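PDB 5F7V: Lmo0181 protein from Listeria monocytogenes serovar 1/2a, which binds the cyclic glucan cycloalternan as a lipoprotein of the cell surface and probably hands it to an ABC transporter for uptake. Local coordinates for residues I15-F20 with N283-S288; T57-Q62 with D70-N75; D112-D117 with G122-F127. All blocks are in the same frame, centred on the assembly; numbering follows the deposited sequence. Where two conformers were deposited one is given.

Interaction 1: I15-F20 with N283-S288; sequences ITYYQF and NGIGVS. With GLC (alpha-D-glucopyranose), chain B; GLC (alpha-D-glucopyranose), chain C.
Tyr17 and Phe20, on strand 13-19 and the residue just after it, face Ile285 and Asn283, whose strand runs nearly antiparallel, 165° apart over the touching residues, with no hydrogen bond between the two segments because strand 71-75 lies between them in the sheet. The sheet belongs to the periplasmic-binding-protein fold of this solute-binding family, in which such sheets end at the ligand cleft. With the two backbones this far apart (9.7 Å from Phe20 CA to Asn283 CA), the contact is made by side chains that meet across the middle strand, with Tyr17 and Phe20 reaching furthest. Tyr17 does so with its ring: CG lies anti to the backbone N, and the outer part of the ring crosses the Ile285 side chain at about a right angle. Ile285 CD1 rests 3.8 Å from Tyr17 CZ, an apolar contact that suits a branched aliphatic residue, and Ala301 and Met304 of helix 294-306 also touch Ile285. Nearer the cleft, the edge of the Phe20 ring meets the Asn283 amide, the two planes 83° apart, and Phe20 CZ stands 3.3 Å from Asn283 OD1. Phe52 and Tyr55 meet the same ring edge-to-face. An amide suits position 283 because it can give and accept at once: OD1 takes a hydrogen bond from O3 of the chain B glucose, while ND2 donates to O2 of that sugar at 2.8 Å, with an N-H...O angle of 164°. The backbone of Phe20 contributes as well, its O accepting from O6 of the chain C glucose at 2.7 Å.

Interaction 2: T57-Q62 with D70-N75; sequences TKLQTQ and DAFELN. With GLC (alpha-D-glucopyranose), chain B.
Leu59 reaches from helix 52-64 onto Phe72 and Leu74 of strand 71-75, helix packed on sheet as in the alpha/beta domains of periplasmic binding proteins. The two short axes pass 10.8 Å apart, with their N-to-C directions 139° apart. From the helix, the Leu59 CB points toward the strand, and CG continues anti to the backbone N (chi1 178°), which carries the branch point away from the helix and spreads its two methyls over the strand. CD1 takes the Phe72 side, lying over one face of the ring, 4.1 Å from Phe72 CG and as close to its CB. CD2 sits on the same side of the ring plane, 3.7 Å from Phe72 CD1, and also touches Leu74 CD2 at 4.2 Å. A forked leucine fits here because both methyls can lie against Phe72 while CD2 reaches on to Leu74, and the whole contact is buried. Tyr82 of helix 76-85 touches both Leu59 and Phe72. Between the two apolar residues, Glu73 sends its carboxylate elsewhere, to Ser21 OG and the backbone N of Phe20. The strand's last residue, Asn75, turns to the sugar and to the next helix: as N-cap of helix 76-85 its side chain caps a backbone N, OD1 is hydrogen-bonded to Thr78 OG1, and ND2 donates to O4 of the chain B glucose at 2.9 Å, with an N-H...O angle of 145°.

Interaction 3: D112-D117 with G122-F127; sequences DAFKYD and GMVESF
Phe114 packs against Gly122 and Val124 with its CB directed at the facing segment. Its CG lies anti to the carbonyl carbon (chi1 -56°), a conformation that extends the ring along the strand beyond Gly122. CB passes the glycine, 3.6 Å from Gly122 O and 3.8 Å from Gly122 CA. Glycine, with no side chain, lets Phe114 CB come this near the backbone. Farther out, ring atom CD2 is 4.2 Å from Val124 CB, and CE2 is at the same distance from Val124 CG2, the two side chains crossing at about a right angle. The contact lies at the mouth of a beta hairpin, strand 115-116 turning back into strand 119-135, and Phe114 is the third residue of the type I turn from Asp112 to Lys115 that leads into it. Past the ring, Glu125 and Ser126 form a classic beta bulge facing Asn283 of the adjoining strand. On the turn itself, Lys115 folds back on Asp112: its aliphatic chain extends through chi1 and chi2, then turns sharply at a nearly eclipsed chi3 (-14°), which brings NZ round to form a salt bridge with Asp112 OD1 at 3.2 Å, on the anti side of the carboxylate and 34° out of its plane. The same NZ also bonds Gln120 OE1.

The three contacts share one sheet. Strand 71-75 of interaction 2 lies between the two strands of interaction 1; the centres of interactions 1 and 2 are about 7 Å apart, and Gly284 O meets Leu74 N at 2.8 Å. Strand 278-287 continues the sheet to interaction 3, centred about 12 Å from interaction 1: Asn283 O lies 2.7 Å from Glu125 N, and the Phe114 ring packs on the 283-284 backbone. Interactions 1 and 2 converge on the chain B glucose through Asn283 and Asn75, with Glu320 and Glu77 adding further bonds to the glycan. In interaction 3 the Phe114 side chain is about 7 Å from a bound glucose, and Glu125 forms a salt bridge with Arg314.

Interaction 1: I15-F20 with N283-S288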
loop_
_atom_site.group_PDB
_atom_site.type_symbol
_atom_site.label_atom_id
_atom_site.label_comp_id
_atom_site.label_asym_id
_atom_site.label_seq_id
_atom_site.Cartn_x
_atom_site.Cartn_y
_atom_site.Cartn_z
ATOM N N ILE A 15 -15.655 -13.141 -18.416
ATOM C CA ILE A 15 -14.351 -13.269 -17.779
ATOM C C ILE A 15 -14.513 -13.198 -16.267
ATOM O O ILE A 15 -15.451 -12.600 -15.739
ATOM C CB ILE A 15 -13.327 -12.199 -18.247
ATOM C CG1 ILE A 15 -13.760 -10.775 -17.841
ATOM C CG2 ILE A 15 -13.050 -12.355 -19.737
ATOM C CD1 ILE A 15 -12.698 -9.707 -18.057
ATOM N N THR A 16 -13.568 -13.785 -15.557
ATOM C CA THR A 16 -13.442 -13.615 -14.113
ATOM C C THR A 16 -12.355 -12.606 -13.783
ATOM O O THR A 16 -11.304 -12.611 -14.421
ATOM C CB THR A 16 -13.149 -14.962 -13.440
ATOM O OG1 THR A 16 -12.008 -15.566 -14.066
ATOM C CG2 THR A 16 -14.329 -15.910 -13.618
ATOM N N TYR A 17 -12.617 -11.781 -12.781
ATOM C CA TYR A 17 -11.673 -10.784 -12.243
ATOM C C TYR A 17 -11.603 -10.976 -10.751
ATOM O O TYR A 17 -12.630 -10.906 -10.098
ATOM C CB TYR A 17 -12.104 -9.357 -12.613
ATOM C CG TYR A 17 -11.233 -8.278 -11.970
ATOM C CD1 TYR A 17 -9.845 -8.336 -12.079
ATOM C CD2 TYR A 17 -11.807 -7.229 -11.256
ATOM C CE1 TYR A 17 -9.048 -7.376 -11.505
ATOM C CE2 TYR A 17 -11.011 -6.246 -10.706
ATOM C CZ TYR A 17 -9.647 -6.341 -10.817
ATOM O OH TYR A 17 -8.805 -5.411 -10.218
ATOM N N TYR A 18 -10.414 -11.288 -10.250
ATOM C CA TYR A 18 -10.156 -11.540 -8.824
ATOM C C TYR A 18 -9.441 -10.305 -8.309
ATOM O O TYR A 18 -8.505 -9.819 -8.965
ATOM C CB TYR A 18 -9.302 -12.780 -8.762
ATOM C CG TYR A 18 -9.233 -13.685 -7.581
ATOM C CD1 TYR A 18 -10.058 -14.788 -7.419
ATOM C CD2 TYR A 18 -8.229 -13.484 -6.646
ATOM C CE1 TYR A 18 -9.924 -15.632 -6.335
ATOM C CE2 TYR A 18 -8.069 -14.295 -5.544
ATOM C CZ TYR A 18 -8.915 -15.380 -5.385
ATOM O OH TYR A 18 -8.650 -16.121 -4.245
ATOM N N GLN A 19 -9.894 -9.733 -7.196
ATOM C CA GLN A 19 -9.269 -8.487 -6.697
ATOM C C GLN A 19 -9.415 -8.323 -5.191
ATOM O O GLN A 19 -10.183 -9.039 -4.549
ATOM C CB GLN A 19 -9.848 -7.292 -7.458
ATOM C CG GLN A 19 -11.291 -6.941 -7.090
ATOM C CD GLN A 19 -11.362 -5.931 -5.956
ATOM O OE1 GLN A 19 -10.730 -4.877 -6.013
ATOM N NE2 GLN A 19 -12.163 -6.242 -4.949
ATOM N N PHE A 20 -8.668 -7.365 -4.664
ATOM C CA PHE A 20 -8.664 -7.005 -3.254
ATOM C C PHE A 20 -8.879 -5.548 -2.948
ATOM O O PHE A 20 -9.326 -5.254 -1.864
ATOM C CB PHE A 20 -7.356 -7.427 -2.551
ATOM C CG PHE A 20 -6.141 -6.762 -3.130
ATOM C CD1 PHE A 20 -5.737 -5.490 -2.718
ATOM C CD2 PHE A 20 -5.434 -7.387 -4.126
ATOM C CE1 PHE A 20 -4.654 -4.884 -3.353
ATOM C CE2 PHE A 20 -4.345 -6.809 -4.717
ATOM C CZ PHE A 20 -3.951 -5.541 -4.342
ATOM N N ASN A 283 -1.267 -0.782 -7.738
ATOM C CA ASN A 283 -1.942 -2.020 -8.122
ATOM C C ASN A 283 -2.059 -2.118 -9.619
ATOM O O ASN A 283 -2.236 -1.094 -10.280
ATOM C CB ASN A 283 -3.324 -2.035 -7.492
ATOM C CG ASN A 283 -3.225 -2.037 -5.968
ATOM O OD1 ASN A 283 -2.455 -2.796 -5.411
ATOM N ND2 ASN A 283 -4.029 -1.207 -5.298
ATOM N N GLY A 284 -1.986 -3.338 -10.113
ATOM C CA GLY A 284 -2.044 -3.635 -11.540
ATOM C C GLY A 284 -2.938 -4.817 -11.764
ATOM O O GLY A 284 -3.209 -5.589 -10.841
ATOM N N ILE A 285 -3.391 -4.975 -12.991
ATOM C CA ILE A 285 -4.202 -6.129 -13.379
ATOM C C ILE A 285 -3.410 -6.912 -14.398
ATOM O O ILE A 285 -2.954 -6.392 -15.411
ATOM C CB ILE A 285 -5.567 -5.699 -13.902
ATOM C CG1 ILE A 285 -6.321 -4.946 -12.817
ATOM C CG2 ILE A 285 -6.320 -6.893 -14.422
ATOM C CD1 ILE A 285 -7.629 -4.337 -13.275
ATOM N N GLY A 286 -3.238 -8.186 -14.063
ATOM C CA GLY A 286 -2.593 -9.180 -14.890
ATOM C C GLY A 286 -3.601 -10.084 -15.565
ATOM O O GLY A 286 -4.730 -10.186 -15.120
ATOM N N VAL A 287 -3.181 -10.708 -16.648
ATOM C CA VAL A 287 -4.018 -11.650 -17.402
ATOM C C VAL A 287 -3.376 -13.020 -17.247
ATOM O O VAL A 287 -2.157 -13.174 -17.393
ATOM C CB VAL A 287 -4.107 -11.247 -18.880
ATOM C CG1 VAL A 287 -4.898 -12.257 -19.698
ATOM C CG2 VAL A 287 -4.748 -9.877 -18.975
ATOM N N SER A 288 -4.164 -14.027 -16.887
ATOM C CA SER A 288 -3.608 -15.371 -16.754
ATOM C C SER A 288 -3.004 -15.874 -18.063
ATOM O O SER A 288 -3.611 -15.818 -19.123
ATOM C CB SER A 288 -4.681 -16.362 -16.304
ATOM O OG SER A 288 -4.190 -17.682 -16.382
HETATM C C1 GLC B . -2.832 -0.965 -0.282
HETATM C C2 GLC B . -2.463 -0.795 -1.738
HETATM C C3 GLC B . -1.534 -1.913 -2.176
HETATM C C4 GLC B . -0.352 -2.035 -1.222
HETATM C C5 GLC B . -0.847 -2.224 0.206
HETATM C C6 GLC B . 0.282 -2.229 1.229
HETATM O O2 GLC B . -3.663 -0.782 -2.517
HETATM O O3 GLC B . -1.057 -1.589 -3.479
HETATM O O4 GLC B . 0.377 -3.213 -1.582
HETATM O O5 GLC B . -1.692 -1.106 0.556
HETATM O O6 GLC B . -0.395 -2.226 2.507
HETATM C C1 GLC C . -5.453 -3.028 3.029
HETATM C C2 GLC C . -4.308 -2.885 2.044
HETATM C C3 GLC C . -4.682 -2.009 0.859
HETATM C C4 GLC C . -5.926 -2.585 0.213
HETATM C C5 GLC C . -7.043 -2.594 1.265
HETATM C C6 GLC C . -8.371 -3.087 0.705
HETATM O O2 GLC C . -3.178 -2.347 2.728
HETATM O O3 GLC C . -3.671 -2.094 -0.142
HETATM O O4 GLC C . -6.284 -1.850 -0.960
HETATM O O5 GLC C . -6.631 -3.433 2.345
HETATM O O6 GLC C . -8.243 -4.486 0.454
#

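Interaction 2: T57-Q62 with D70-N75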
loop_
_atom_site.group_PDB
_atom_site.type_symbol
_atom_site.label_atom_id
_atom_site.label_comp_id
_atom_site.label_asym_id
_atom_site.label_seq_id
_atom_site.Cartn_x
_atom_site.Cartn_y
_atom_site.Cartn_z
ATOM N N THR A 57 -2.503 -15.616 -0.749
ATOM C CA THR A 57 -2.508 -17.040 -0.461
ATOM C C THR A 57 -3.607 -17.718 -1.271
ATOM O O THR A 57 -3.405 -18.774 -1.862
ATOM C CB THR A 57 -2.753 -17.291 1.030
ATOM O OG1 THR A 57 -1.838 -16.513 1.803
ATOM C CG2 THR A 57 -2.540 -18.760 1.358
ATOM N N LYS A 58 -4.779 -17.101 -1.283
ATOM C CA LYS A 58 -5.937 -17.639 -1.987
ATOM C C LYS A 58 -5.712 -17.658 -3.502
ATOM O O LYS A 58 -5.974 -18.639 -4.188
ATOM C CB LYS A 58 -7.227 -16.902 -1.595
ATOM C CG LYS A 58 -7.683 -17.164 -0.167
ATOM C CD LYS A 58 -8.252 -18.562 -0.044
ATOM C CE LYS A 58 -9.133 -18.739 1.180
ATOM N NZ LYS A 58 -9.095 -20.116 1.730
ATOM N N LEU A 59 -5.155 -16.569 -4.021
ATOM C CA LEU A 59 -4.922 -16.448 -5.456
ATOM C C LEU A 59 -3.955 -17.520 -5.939
ATOM O O LEU A 59 -4.221 -18.194 -6.937
ATOM C CB LEU A 59 -4.417 -15.038 -5.752
ATOM C CG LEU A 59 -4.104 -14.827 -7.246
ATOM C CD1 LEU A 59 -5.272 -15.049 -8.199
ATOM C CD2 LEU A 59 -3.577 -13.419 -7.397
ATOM N N GLN A 60 -2.878 -17.688 -5.190
ATOM C CA GLN A 60 -1.852 -18.667 -5.547
ATOM C C GLN A 60 -2.456 -20.070 -5.564
ATOM O O GLN A 60 -2.171 -20.847 -6.470
ATOM C CB GLN A 60 -0.619 -18.531 -4.623
ATOM C CG GLN A 60 0.643 -19.283 -5.048
ATOM C CD GLN A 60 0.589 -20.778 -4.839
ATOM O OE1 GLN A 60 0.083 -21.241 -3.815
ATOM N NE2 GLN A 60 1.116 -21.553 -5.793
ATOM N N THR A 61 -3.309 -20.378 -4.596
ATOM C CA THR A 61 -3.963 -21.671 -4.563
ATOM C C THR A 61 -4.869 -21.884 -5.777
ATOM O O THR A 61 -4.815 -22.939 -6.433
ATOM C CB THR A 61 -4.721 -21.817 -3.237
ATOM O OG1 THR A 61 -3.743 -21.941 -2.195
ATOM C CG2 THR A 61 -5.604 -23.061 -3.214
ATOM N N GLN A 62 -5.686 -20.881 -6.086
ATOM C CA GLN A 62 -6.549 -20.905 -7.267
ATOM C C GLN A 62 -5.769 -21.183 -8.547
ATOM O O GLN A 62 -6.150 -22.080 -9.323
ATOM C CB GLN A 62 -7.247 -19.555 -7.463
ATOM C CG GLN A 62 -8.477 -19.297 -6.607
ATOM C CD GLN A 62 -9.782 -19.775 -7.232
ATOM O OE1 GLN A 62 -10.516 -20.549 -6.627
ATOM N NE2 GLN A 62 -10.069 -19.350 -8.456
ATOM N N ASP A 70 -9.288 -15.123 -15.105
ATOM C CA ASP A 70 -8.779 -14.574 -16.349
ATOM C C ASP A 70 -7.968 -13.314 -16.129
ATOM O O ASP A 70 -6.959 -13.131 -16.794
ATOM C CB ASP A 70 -9.910 -14.270 -17.312
ATOM C CG ASP A 70 -10.718 -15.480 -17.674
ATOM O OD1 ASP A 70 -10.150 -16.412 -18.282
ATOM O OD2 ASP A 70 -11.906 -15.497 -17.323
ATOM N N ALA A 71 -8.428 -12.466 -15.219
ATOM C CA ALA A 71 -7.740 -11.236 -14.890
ATOM C C ALA A 71 -7.638 -11.201 -13.370
ATOM O O ALA A 71 -8.566 -11.626 -12.686
ATOM C CB ALA A 71 -8.504 -10.045 -15.411
ATOM N N PHE A 72 -6.548 -10.667 -12.826
ATOM C CA PHE A 72 -6.435 -10.566 -11.383
ATOM C C PHE A 72 -5.521 -9.435 -10.981
ATOM O O PHE A 72 -4.579 -9.090 -11.681
ATOM C CB PHE A 72 -5.994 -11.899 -10.750
ATOM C CG PHE A 72 -4.794 -12.547 -11.360
ATOM C CD1 PHE A 72 -3.528 -12.261 -10.934
ATOM C CD2 PHE A 72 -4.954 -13.477 -12.387
ATOM C CE1 PHE A 72 -2.432 -12.900 -11.494
ATOM C CE2 PHE A 72 -3.849 -14.121 -12.943
ATOM C CZ PHE A 72 -2.579 -13.837 -12.472
ATOM N N GLU A 73 -5.836 -8.897 -9.820
ATOM C CA GLU A 73 -5.111 -7.771 -9.248
ATOM C C GLU A 73 -3.817 -8.238 -8.599
ATOM O O GLU A 73 -3.758 -9.286 -7.958
ATOM C CB GLU A 73 -5.987 -7.082 -8.222
ATOM C CG GLU A 73 -5.637 -5.638 -8.031
ATOM C CD GLU A 73 -6.592 -4.908 -7.141
ATOM O OE1 GLU A 73 -7.209 -5.536 -6.252
ATOM O OE2 GLU A 73 -6.718 -3.668 -7.293
ATOM N N LEU A 74 -2.783 -7.421 -8.741
ATOM C CA LEU A 74 -1.477 -7.625 -8.064
ATOM C C LEU A 74 -1.032 -6.294 -7.561
ATOM O O LEU A 74 -1.349 -5.278 -8.119
ATOM C CB LEU A 74 -0.396 -8.165 -8.991
ATOM C CG LEU A 74 -0.676 -9.575 -9.500
ATOM C CD1 LEU A 74 0.336 -9.919 -10.585
ATOM C CD2 LEU A 74 -0.674 -10.619 -8.425
ATOM N N ASN A 75 -0.322 -6.338 -6.441
ATOM C CA ASN A 75 0.357 -5.155 -5.925
ATOM C C ASN A 75 1.803 -5.126 -6.405
ATOM O O ASN A 75 2.355 -6.100 -6.910
ATOM C CB ASN A 75 0.174 -5.017 -4.398
ATOM C CG ASN A 75 0.785 -6.133 -3.604
ATOM O OD1 ASN A 75 1.307 -7.071 -4.144
ATOM N ND2 ASN A 75 0.655 -6.017 -2.310
HETATM C C1 GLC B . -2.832 -0.965 -0.282
HETATM C C2 GLC B . -2.463 -0.795 -1.738
HETATM C C3 GLC B . -1.534 -1.913 -2.176
HETATM C C4 GLC B . -0.352 -2.035 -1.222
HETATM C C5 GLC B . -0.847 -2.224 0.206
HETATM C C6 GLC B . 0.282 -2.229 1.229
HETATM O O2 GLC B . -3.663 -0.782 -2.517
HETATM O O3 GLC B . -1.057 -1.589 -3.479
HETATM O O4 GLC B . 0.377 -3.213 -1.582
HETATM O O5 GLC B . -1.692 -1.106 0.556
HETATM O O6 GLC B . -0.395 -2.226 2.507
#

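Interaction 3: D112-D117 with G122-F127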
loop_
_atom_site.group_PDB
_atom_site.type_symbol
_atom_site.label_atom_id
_atom_site.label_comp_id
_atom_site.label_asym_id
_atom_site.label_seq_id
_atom_site.Cartn_x
_atom_site.Cartn_y
_atom_site.Cartn_z
ATOM N N ASP A 112 5.589 1.350 -14.635
ATOM C CA ASP A 112 6.816 0.548 -14.639
ATOM C C ASP A 112 6.826 -0.581 -13.604
ATOM O O ASP A 112 7.615 -1.530 -13.722
ATOM C CB ASP A 112 8.044 1.429 -14.422
ATOM C CG ASP A 112 8.365 2.357 -15.589
ATOM O OD1 ASP A 112 7.802 2.179 -16.698
ATOM O OD2 ASP A 112 9.188 3.274 -15.334
ATOM N N ALA A 113 5.976 -0.482 -12.593
ATOM C CA ALA A 113 5.915 -1.485 -11.532
ATOM C C ALA A 113 5.556 -2.862 -12.046
ATOM O O ALA A 113 5.858 -3.864 -11.373
ATOM C CB ALA A 113 4.901 -1.055 -10.479
ATOM N N PHE A 114 4.946 -2.920 -13.234
ATOM C CA PHE A 114 4.408 -4.152 -13.783
ATOM C C PHE A 114 5.162 -4.604 -15.010
ATOM O O PHE A 114 4.625 -5.319 -15.832
ATOM C CB PHE A 114 2.890 -4.055 -13.990
ATOM C CG PHE A 114 2.207 -3.690 -12.703
ATOM C CD1 PHE A 114 2.032 -4.640 -11.724
ATOM C CD2 PHE A 114 1.827 -2.385 -12.434
ATOM C CE1 PHE A 114 1.509 -4.320 -10.497
ATOM C CE2 PHE A 114 1.304 -2.058 -11.227
ATOM C CZ PHE A 114 1.166 -3.020 -10.249
ATOM N N LYS A 115 6.407 -4.167 -15.092
ATOM C CA LYS A 115 7.327 -4.602 -16.131
ATOM C C LYS A 115 8.322 -5.595 -15.527
ATOM O O LYS A 115 8.803 -5.383 -14.407
ATOM C CB LYS A 115 8.044 -3.378 -16.698
ATOM C CG LYS A 115 8.902 -3.542 -17.940
ATOM C CD LYS A 115 9.401 -2.209 -18.492
ATOM C CE LYS A 115 8.749 -0.921 -17.989
ATOM N NZ LYS A 115 7.441 -0.416 -18.529
ATOM N N TYR A 116 8.575 -6.665 -16.261
ATOM C CA TYR A 116 9.510 -7.702 -15.874
ATOM C C TYR A 116 10.287 -8.104 -17.122
ATOM O O TYR A 116 9.693 -8.373 -18.166
ATOM C CB TYR A 116 8.781 -8.911 -15.294
ATOM C CG TYR A 116 9.674 -10.109 -15.067
ATOM C CD1 TYR A 116 10.656 -10.089 -14.083
ATOM C CD2 TYR A 116 9.525 -11.255 -15.826
ATOM C CE1 TYR A 116 11.470 -11.183 -13.846
ATOM C CE2 TYR A 116 10.343 -12.355 -15.609
ATOM C CZ TYR A 116 11.319 -12.306 -14.624
ATOM O OH TYR A 116 12.120 -13.415 -14.396
ATOM N N ASP A 117 11.612 -8.120 -16.998
ATOM C CA ASP A 117 12.529 -8.462 -18.099
ATOM C C ASP A 117 12.192 -7.664 -19.373
ATOM O O ASP A 117 12.135 -8.228 -20.470
ATOM C CB ASP A 117 12.473 -9.970 -18.400
ATOM C CG ASP A 117 13.251 -10.828 -17.396
ATOM O OD1 ASP A 117 13.737 -10.350 -16.339
ATOM O OD2 ASP A 117 13.389 -12.047 -17.673
ATOM N N GLY A 122 1.479 -6.412 -16.691
ATOM C CA GLY A 122 0.263 -5.974 -15.993
ATOM C C GLY A 122 -0.068 -4.591 -16.481
ATOM O O GLY A 122 0.813 -3.898 -16.956
ATOM N N MET A 123 -1.333 -4.218 -16.381
ATOM C CA MET A 123 -1.784 -2.845 -16.628
ATOM C C MET A 123 -2.041 -2.158 -15.303
ATOM O O MET A 123 -2.785 -2.627 -14.465
ATOM C CB MET A 123 -3.056 -2.874 -17.465
ATOM C CG MET A 123 -2.852 -3.498 -18.828
ATOM S SD MET A 123 -1.831 -2.521 -19.969
ATOM C CE MET A 123 -3.037 -1.446 -20.716
ATOM N N VAL A 124 -1.412 -0.996 -15.152
ATOM C CA VAL A 124 -1.508 -0.294 -13.882
ATOM C C VAL A 124 -2.905 0.240 -13.662
ATOM O O VAL A 124 -3.493 0.880 -14.530
ATOM C CB VAL A 124 -0.465 0.832 -13.760
ATOM C CG1 VAL A 124 -0.578 1.858 -14.881
ATOM C CG2 VAL A 124 -0.590 1.478 -12.398
ATOM N N GLU A 125 -3.446 -0.043 -12.493
ATOM C CA GLU A 125 -4.822 0.280 -12.125
ATOM C C GLU A 125 -4.910 1.482 -11.202
ATOM O O GLU A 125 -5.823 2.313 -11.326
ATOM C CB GLU A 125 -5.423 -0.963 -11.439
ATOM C CG GLU A 125 -6.802 -0.757 -10.912
ATOM C CD GLU A 125 -7.190 -1.721 -9.829
ATOM O OE1 GLU A 125 -6.279 -2.543 -9.419
ATOM O OE2 GLU A 125 -8.341 -1.649 -9.410
ATOM N N SER A 126 -3.996 1.588 -10.258
ATOM C CA SER A 126 -4.030 2.682 -9.300
ATOM C C SER A 126 -2.672 2.823 -8.646
ATOM O O SER A 126 -1.824 1.936 -8.711
ATOM C CB SER A 126 -5.095 2.473 -8.233
ATOM O OG SER A 126 -4.790 1.402 -7.362
ATOM N N PHE A 127 -2.437 3.961 -7.993
ATOM C CA PHE A 127 -1.276 4.111 -7.130
ATOM C C PHE A 127 -1.674 4.856 -5.864
ATOM O O PHE A 127 -2.745 5.497 -5.793
ATOM C CB PHE A 127 -0.064 4.681 -7.880
ATOM C CG PHE A 127 -0.159 6.145 -8.195
ATOM C CD1 PHE A 127 -0.773 6.570 -9.369
ATOM C CD2 PHE A 127 0.350 7.115 -7.344
ATOM C CE1 PHE A 127 -0.891 7.902 -9.702
ATOM C CE2 PHE A 127 0.230 8.450 -7.673
ATOM C CZ PHE A 127 -0.374 8.826 -8.844
#